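Local coordinates for protein retinol dehydratase (Spodoptera frugiperda, PDB 1X8K) that converts retinol to anhydroretinol, probably through a sulfotransferase-type reaction, and binds calcium, at residues I104-F109 with R159-H164; D122-P127 with L200-N205. The protein carries 2 engineered substitutions. All coordinates share one frame; numbering follows the deposited sequence.

Interaction 1: I104-F109 with R159-H164; sequences IYLDGF and RFVKTH. With ANR (anhydroretinol), chain E.
Ile104 and Tyr105 pair in parallel with Val161 and Lys162, adding a short outermost strand to the five-stranded parallel sheet (order 2-3-1-4-5) of the sulfotransferase fold. Backbone bonds run from Ile104 N to Phe160 O, Lys162 N to Ile104 O and Leu106 N to Lys162 O. On one face, Ile104 and Val161 turn to Leu150 of helix 146-152. On the other, Tyr105 and Lys162 meet. CG of Tyr105 lies anti to its backbone N (chi1 -174°), laying one ring face against the extended Lys162 chain. Lys162 CE sits over the ring centre, 4.0 Å from the centroid, and NZ makes a cation-pi contact with the same face; CA of Gly108 covers the opposite face. NZ continues to C20 of anhydroretinol, 3.3 Å away. Tyr105 OH lies in the plane of the His164 ring, at its edge, 3.1 Å from CD2, while His164 NE2 faces the ligand's C15 at 3.2 Å. His164 ND1 is hydrogen-bonded with Ser70 O, which should help set the ring's rotation. Asp107 closes the pairing: chi1 of 60° sets its carboxylate between its own N and carbonyl carbon, facing the backbone at Thr163 and His164. There OD1 accepts from His164 N (3.1 Å), on the syn side but 33° out of the plane, and, from above that plane, from Thr163 OG1 (3.2 Å), which is also hydrogen-bonded with Leu165 N.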
loop_
_atom_site.group_PDB
_atom_site.type_symbol
_atom_site.label_atom_id
_atom_site.label_comp_id
_atom_site.label_asym_id
_atom_site.label_seq_id
_atom_site.Cartn_x
_atom_site.Cartn_y
_atom_site.Cartn_z
ATOM N N ILE A 104 28.131 -23.563 -0.799
ATOM C CA ILE A 104 27.563 -22.806 -1.892
ATOM C C ILE A 104 26.131 -22.435 -1.534
ATOM O O ILE A 104 25.368 -23.271 -1.021
ATOM C CB ILE A 104 27.640 -23.570 -3.209
ATOM C CG1 ILE A 104 29.091 -23.561 -3.703
ATOM C CG2 ILE A 104 26.752 -22.906 -4.248
ATOM C CD1 ILE A 104 29.482 -24.740 -4.533
ATOM N N TYR A 105 25.781 -21.169 -1.767
ATOM C CA TYR A 105 24.434 -20.681 -1.527
ATOM C C TYR A 105 23.676 -20.759 -2.853
ATOM O O TYR A 105 23.574 -19.782 -3.611
ATOM C CB TYR A 105 24.500 -19.264 -0.954
ATOM C CG TYR A 105 23.192 -18.644 -0.504
ATOM C CD1 TYR A 105 23.189 -17.413 0.115
ATOM C CD2 TYR A 105 21.961 -19.272 -0.709
ATOM C CE1 TYR A 105 22.004 -16.812 0.522
ATOM C CE2 TYR A 105 20.772 -18.680 -0.310
ATOM C CZ TYR A 105 20.806 -17.452 0.305
ATOM O OH TYR A 105 19.651 -16.840 0.718
ATOM N N LEU A 106 23.148 -21.946 -3.119
ATOM C CA LEU A 106 22.433 -22.258 -4.355
ATOM C C LEU A 106 21.566 -21.148 -4.939
ATOM O O LEU A 106 21.687 -20.863 -6.129
ATOM C CB LEU A 106 21.616 -23.554 -4.197
ATOM C CG LEU A 106 20.827 -24.112 -5.396
ATOM C CD1 LEU A 106 21.676 -24.355 -6.634
ATOM C CD2 LEU A 106 20.184 -25.386 -4.958
ATOM N N ASP A 107 20.704 -20.546 -4.114
ATOM C CA ASP A 107 19.709 -19.561 -4.582
ATOM C C ASP A 107 19.976 -18.146 -4.097
ATOM O O ASP A 107 19.092 -17.273 -4.181
ATOM C CB ASP A 107 18.300 -19.955 -4.136
ATOM C CG ASP A 107 18.170 -20.036 -2.622
ATOM O OD1 ASP A 107 19.043 -20.689 -2.012
ATOM O OD2 ASP A 107 17.252 -19.491 -1.964
ATOM N N GLY A 108 21.177 -17.928 -3.563
ATOM C CA GLY A 108 21.597 -16.602 -3.135
ATOM C C GLY A 108 21.703 -15.624 -4.303
ATOM O O GLY A 108 21.465 -14.433 -4.152
ATOM N N PHE A 109 22.033 -16.135 -5.476
ATOM C CA PHE A 109 22.214 -15.290 -6.633
ATOM C C PHE A 109 20.973 -14.466 -6.974
ATOM O O PHE A 109 21.093 -13.362 -7.528
ATOM C CB PHE A 109 22.604 -16.148 -7.846
ATOM C CG PHE A 109 21.464 -16.967 -8.413
ATOM C CD1 PHE A 109 20.679 -16.473 -9.452
ATOM C CD2 PHE A 109 21.182 -18.232 -7.903
ATOM C CE1 PHE A 109 19.627 -17.218 -9.971
ATOM C CE2 PHE A 109 20.131 -18.997 -8.419
ATOM C CZ PHE A 109 19.355 -18.486 -9.457
ATOM N N ARG A 159 31.055 -31.263 -1.713
ATOM C CA ARG A 159 30.208 -30.093 -1.861
ATOM C C ARG A 159 29.290 -29.919 -0.646
ATOM O O ARG A 159 28.549 -30.847 -0.287
ATOM C CB ARG A 159 29.338 -30.209 -3.132
ATOM C CG ARG A 159 30.100 -30.339 -4.439
ATOM C CD ARG A 159 29.299 -29.961 -5.682
ATOM N NE ARG A 159 28.129 -30.815 -5.922
ATOM C CZ ARG A 159 27.470 -30.890 -7.082
ATOM N NH1 ARG A 159 27.875 -30.162 -8.118
ATOM N NH2 ARG A 159 26.399 -31.685 -7.206
ATOM N N PHE A 160 29.318 -28.733 -0.035
ATOM C CA PHE A 160 28.363 -28.399 1.018
ATOM C C PHE A 160 27.405 -27.333 0.494
ATOM O O PHE A 160 27.835 -26.221 0.170
ATOM C CB PHE A 160 29.105 -27.911 2.256
ATOM C CG PHE A 160 29.885 -28.996 2.959
ATOM C CD1 PHE A 160 31.138 -29.402 2.484
ATOM C CD2 PHE A 160 29.362 -29.626 4.103
ATOM C CE1 PHE A 160 31.856 -30.403 3.128
ATOM C CE2 PHE A 160 30.077 -30.624 4.753
ATOM C CZ PHE A 160 31.326 -31.011 4.261
ATOM N N VAL A 161 26.115 -27.658 0.392
ATOM C CA VAL A 161 25.161 -26.743 -0.233
ATOM C C VAL A 161 24.219 -26.085 0.767
ATOM O O VAL A 161 23.629 -26.752 1.601
ATOM C CB VAL A 161 24.347 -27.423 -1.380
ATOM C CG1 VAL A 161 23.397 -26.413 -2.068
ATOM C CG2 VAL A 161 25.280 -28.069 -2.426
ATOM N N LYS A 162 24.087 -24.767 0.670
ATOM C CA LYS A 162 23.080 -24.016 1.409
ATOM C C LYS A 162 21.980 -23.662 0.427
ATOM O O LYS A 162 22.260 -23.438 -0.754
ATOM C CB LYS A 162 23.699 -22.728 1.978
ATOM C CG LYS A 162 22.757 -21.824 2.778
ATOM C CD LYS A 162 23.446 -20.526 3.186
ATOM C CE LYS A 162 22.432 -19.454 3.612
ATOM N NZ LYS A 162 23.082 -18.133 3.777
ATOM N N THR A 163 20.735 -23.619 0.902
ATOM C CA THR A 163 19.613 -23.227 0.051
ATOM C C THR A 163 18.356 -22.961 0.850
ATOM O O THR A 163 18.093 -23.637 1.852
ATOM C CB THR A 163 19.315 -24.292 -1.041
ATOM O OG1 THR A 163 18.343 -23.773 -1.964
ATOM C CG2 THR A 163 18.616 -25.511 -0.445
ATOM N N HIS A 164 17.576 -21.990 0.383
ATOM C CA HIS A 164 16.280 -21.670 0.956
ATOM C C HIS A 164 15.176 -22.081 -0.040
ATOM O O HIS A 164 14.005 -21.706 0.102
ATOM C CB HIS A 164 16.236 -20.189 1.310
ATOM C CG HIS A 164 17.149 -19.807 2.445
ATOM N ND1 HIS A 164 17.080 -20.384 3.701
ATOM C CD2 HIS A 164 18.154 -18.900 2.513
ATOM C CE1 HIS A 164 17.992 -19.847 4.485
ATOM N NE2 HIS A 164 18.658 -18.943 3.791
HETATM C C15 ANR E . 20.131 -16.232 4.591
HETATM C C14 ANR E . 20.450 -14.969 4.169
HETATM C C13 ANR E . 21.643 -14.342 3.792
HETATM C C20 ANR E . 23.057 -14.882 4.173
HETATM C C12 ANR E . 21.554 -13.179 3.034
HETATM C C11 ANR E . 22.538 -12.352 2.503
HETATM C C10 ANR E . 22.649 -12.106 1.157
HETATM C C9 ANR E . 23.482 -11.376 0.337
HETATM C C19 ANR E . 24.838 -11.957 -0.172
HETATM C C8 ANR E . 23.048 -10.116 -0.029
HETATM C C7 ANR E . 23.657 -9.221 -0.857
HETATM C C6 ANR E . 23.477 -8.009 -1.562
HETATM C C1 ANR E . 22.194 -6.962 -1.588
HETATM C C17 ANR E . 21.924 -6.330 -0.184
HETATM C C18 ANR E . 20.922 -7.509 -2.261
HETATM C C2 ANR E . 22.281 -5.661 -2.459
HETATM C C3 ANR E . 23.578 -5.429 -3.242
HETATM C C4 ANR E . 24.630 -6.532 -3.064
HETATM C C5 ANR E . 24.592 -7.676 -2.324
HETATM C C16 ANR E . 25.922 -8.479 -2.466
#

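Interaction 2: D122-P127 with L200-N205. With CA (calcium ion), chain D; ANR (anhydroretinol), chain E.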
loop_
_atom_site.group_PDB
_atom_site.type_symbol
_atom_site.label_atom_id
_atom_site.label_comp_id
_atom_site.label_asym_id
_atom_site.label_seq_id
_atom_site.Cartn_x
_atom_site.Cartn_y
_atom_site.Cartn_z
ATOM N N ASP A 122 21.976 3.016 -4.118
ATOM C CA ASP A 122 21.060 4.111 -3.832
ATOM C C ASP A 122 20.244 3.772 -2.598
ATOM O O ASP A 122 19.708 4.659 -1.932
ATOM C CB ASP A 122 20.143 4.385 -5.029
ATOM C CG ASP A 122 20.894 4.931 -6.230
ATOM O OD1 ASP A 122 22.140 5.006 -6.192
ATOM O OD2 ASP A 122 20.318 5.311 -7.267
ATOM N N ILE A 123 20.161 2.484 -2.286
ATOM C CA ILE A 123 19.417 2.042 -1.107
ATOM C C ILE A 123 20.187 2.267 0.219
ATOM O O ILE A 123 19.599 2.156 1.303
ATOM C CB ILE A 123 18.902 0.577 -1.294
ATOM C CG1 ILE A 123 20.061 -0.404 -1.514
ATOM C CG2 ILE A 123 17.887 0.509 -2.458
ATOM C CD1 ILE A 123 19.658 -1.878 -1.608
ATOM N N LEU A 124 21.478 2.623 0.114
ATOM C CA LEU A 124 22.379 2.830 1.268
ATOM C C LEU A 124 22.426 4.279 1.697
ATOM O O LEU A 124 22.470 5.161 0.838
ATOM C CB LEU A 124 23.827 2.389 0.967
ATOM C CG LEU A 124 24.095 0.999 0.383
ATOM C CD1 LEU A 124 25.461 0.976 -0.270
ATOM C CD2 LEU A 124 23.981 -0.097 1.422
ATOM N N PRO A 125 22.435 4.514 3.019
ATOM C CA PRO A 125 22.648 5.845 3.595
ATOM C C PRO A 125 23.838 6.538 2.961
ATOM O O PRO A 125 23.713 7.697 2.565
ATOM C CB PRO A 125 22.967 5.551 5.069
ATOM C CG PRO A 125 22.311 4.284 5.369
ATOM C CD PRO A 125 22.210 3.503 4.073
ATOM N N ASN A 126 24.974 5.849 2.871
ATOM C CA ASN A 126 26.181 6.471 2.323
ATOM C C ASN A 126 26.809 5.651 1.189
ATOM O O ASN A 126 27.730 4.852 1.439
ATOM C CB ASN A 126 27.236 6.715 3.421
ATOM C CG ASN A 126 26.676 7.405 4.658
ATOM O OD1 ASN A 126 26.947 6.984 5.784
ATOM N ND2 ASN A 126 25.913 8.472 4.457
ATOM N N PRO A 127 26.340 5.833 -0.050
ATOM C CA PRO A 127 26.930 5.106 -1.191
ATOM C C PRO A 127 28.435 5.423 -1.333
ATOM O O PRO A 127 29.220 4.570 -1.792
ATOM C CB PRO A 127 26.131 5.621 -2.396
ATOM C CG PRO A 127 24.855 6.166 -1.797
ATOM C CD PRO A 127 25.240 6.730 -0.459
ATOM N N LEU A 200 18.538 -5.438 7.867
ATOM C CA LEU A 200 19.977 -5.623 7.774
ATOM C C LEU A 200 20.544 -5.259 6.420
ATOM O O LEU A 200 21.482 -4.463 6.331
ATOM C CB LEU A 200 20.327 -7.073 8.095
ATOM C CG LEU A 200 21.784 -7.520 8.112
ATOM C CD1 LEU A 200 22.679 -6.636 8.946
ATOM C CD2 LEU A 200 21.836 -8.914 8.653
ATOM N N LEU A 201 19.978 -5.858 5.378
ATOM C CA LEU A 201 20.488 -5.718 4.014
ATOM C C LEU A 201 19.874 -4.518 3.267
ATOM O O LEU A 201 20.278 -4.193 2.159
ATOM C CB LEU A 201 20.278 -7.029 3.236
ATOM C CG LEU A 201 20.885 -8.293 3.868
ATOM C CD1 LEU A 201 20.238 -9.581 3.387
ATOM C CD2 LEU A 201 22.409 -8.345 3.654
ATOM N N TYR A 202 18.915 -3.853 3.898
ATOM C CA TYR A 202 18.198 -2.718 3.313
ATOM C C TYR A 202 17.181 -3.173 2.279
ATOM O O TYR A 202 16.988 -2.529 1.253
ATOM C CB TYR A 202 19.151 -1.707 2.691
ATOM C CG TYR A 202 20.116 -1.025 3.627
ATOM C CD1 TYR A 202 21.446 -1.424 3.690
ATOM C CD2 TYR A 202 19.718 0.065 4.399
ATOM C CE1 TYR A 202 22.355 -0.771 4.510
ATOM C CE2 TYR A 202 20.619 0.732 5.224
ATOM C CZ TYR A 202 21.940 0.310 5.275
ATOM O OH TYR A 202 22.850 0.957 6.097
ATOM N N LEU A 203 16.532 -4.294 2.558
ATOM C CA LEU A 203 15.538 -4.852 1.649
ATOM C C LEU A 203 14.185 -4.185 1.844
ATOM O O LEU A 203 13.349 -4.191 0.931
ATOM C CB LEU A 203 15.414 -6.364 1.843
ATOM C CG LEU A 203 16.697 -7.189 1.815
ATOM C CD1 LEU A 203 16.394 -8.673 1.934
ATOM C CD2 LEU A 203 17.498 -6.908 0.538
ATOM N N LEU A 204 13.983 -3.607 3.029
ATOM C CA LEU A 204 12.682 -3.075 3.414
ATOM C C LEU A 204 12.698 -1.539 3.444
ATOM O O LEU A 204 13.701 -0.938 3.792
ATOM C CB LEU A 204 12.220 -3.708 4.755
ATOM C CG LEU A 204 10.885 -3.305 5.441
ATOM C CD1 LEU A 204 9.657 -3.846 4.728
ATOM C CD2 LEU A 204 10.838 -3.705 6.931
ATOM N N ASN A 205 11.588 -0.918 3.048
ATOM C CA ASN A 205 11.434 0.543 3.113
ATOM C C ASN A 205 11.473 1.008 4.562
ATOM O O ASN A 205 10.669 0.560 5.393
ATOM C CB ASN A 205 10.117 1.012 2.455
ATOM C CG ASN A 205 9.978 0.580 0.985
ATOM O OD1 ASN A 205 10.841 -0.112 0.415
ATOM N ND2 ASN A 205 8.872 0.980 0.372
HETATM CA CA CA D . 23.987 4.586 -7.688
HETATM C C15 ANR E . 20.131 -16.232 4.591
HETATM C C14 ANR E . 20.450 -14.969 4.169
HETATM C C13 ANR E . 21.643 -14.342 3.792
HETATM C C20 ANR E . 23.057 -14.882 4.173
HETATM C C12 ANR E . 21.554 -13.179 3.034
HETATM C C11 ANR E . 22.538 -12.352 2.503
HETATM C C10 ANR E . 22.649 -12.106 1.157
HETATM C C9 ANR E . 23.482 -11.376 0.337
HETATM C C19 ANR E . 24.838 -11.957 -0.172
HETATM C C8 ANR E . 23.048 -10.116 -0.029
HETATM C C7 ANR E . 23.657 -9.221 -0.857
HETATM C C6 ANR E . 23.477 -8.009 -1.562
HETATM C C1 ANR E . 22.194 -6.962 -1.588
HETATM C C17 ANR E . 21.924 -6.330 -0.184
HETATM C C18 ANR E . 20.922 -7.509 -2.261
HETATM C C2 ANR E . 22.281 -5.661 -2.459
HETATM C C3 ANR E . 23.578 -5.429 -3.242
HETATM C C4 ANR E . 24.630 -6.532 -3.064
HETATM C C5 ANR E . 24.592 -7.676 -2.324
HETATM C C16 ANR E . 25.922 -8.479 -2.466
#
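Asp122 OD1 binds the calcium ion at 2.4 Å, alongside Asn121 OD1 and Glu118 O; OD2 stays 3.8 Å from the metal, so the carboxylate holds it through one oxygen. Asp122 lies in the loop before helix 132-143, and the next three residues meet the side chain of Tyr202. The meeting is apolar in character. CG of Tyr202 lies beside its backbone N and anti to the carbonyl carbon (chi1 -63°), which sends the ring out from the helix end into the loop. Leu124 crosses it at about a right angle, its CD2 branch 3.6 Å from Tyr202 CE1. The Pro125 and Tyr202 side chains come from opposite directions and meet obliquely, Pro125 CD resting by CZ and OH of Tyr202 and 3.4 Å from Tyr202 CE2. Nearer the ring's root, Ile123 brings its carbonyl O to 3.7 Å from Tyr202 CD2, and its CD1 methyl approaches Tyr202 CB. With an alanine here instead of Tyr202, Leu124 CD2 and the Pro125 ring are likely to lose the surface they rest on, opening a gap between loop and helix end. Leu201 points away from the loop, laying its CD1 methyl 3.7 Å from C11 of anhydroretinol, and its carbonyl O approaches the ring methyl C17. Tyr202, with positive phi (76°), sends its ring to the loop from the point where helix 187-201 stops: with Leu203 N bonded to Ala198 O and Tyr202 N to Arg199 O, it is the C-prime residue of the Schellman motif that ends this helix.

Overall arrangement
Interactions 1 and 2 do not touch: their centres lie 24 Å apart and their nearest atoms about 8 Å apart. Anhydroretinol spans the distance. Interaction 1 meets the C15 end of its polyene chain, whereas Leu201 of interaction 2 lies along the middle of the chain and near ring methyl C17. The nucleotide adenosine-3'-5'-diphosphate is nearer the first: the side chain of His164 is about 5 Å from it, that of Leu201 about 10 Å. Interaction 1 is thus part of the buried sheet edge at the nucleotide end of the retinoid pocket, and interaction 2 joins the calcium-bound loop to the end of helix 187-201, whose Leu201 lines that pocket. Along the chain their segments alternate.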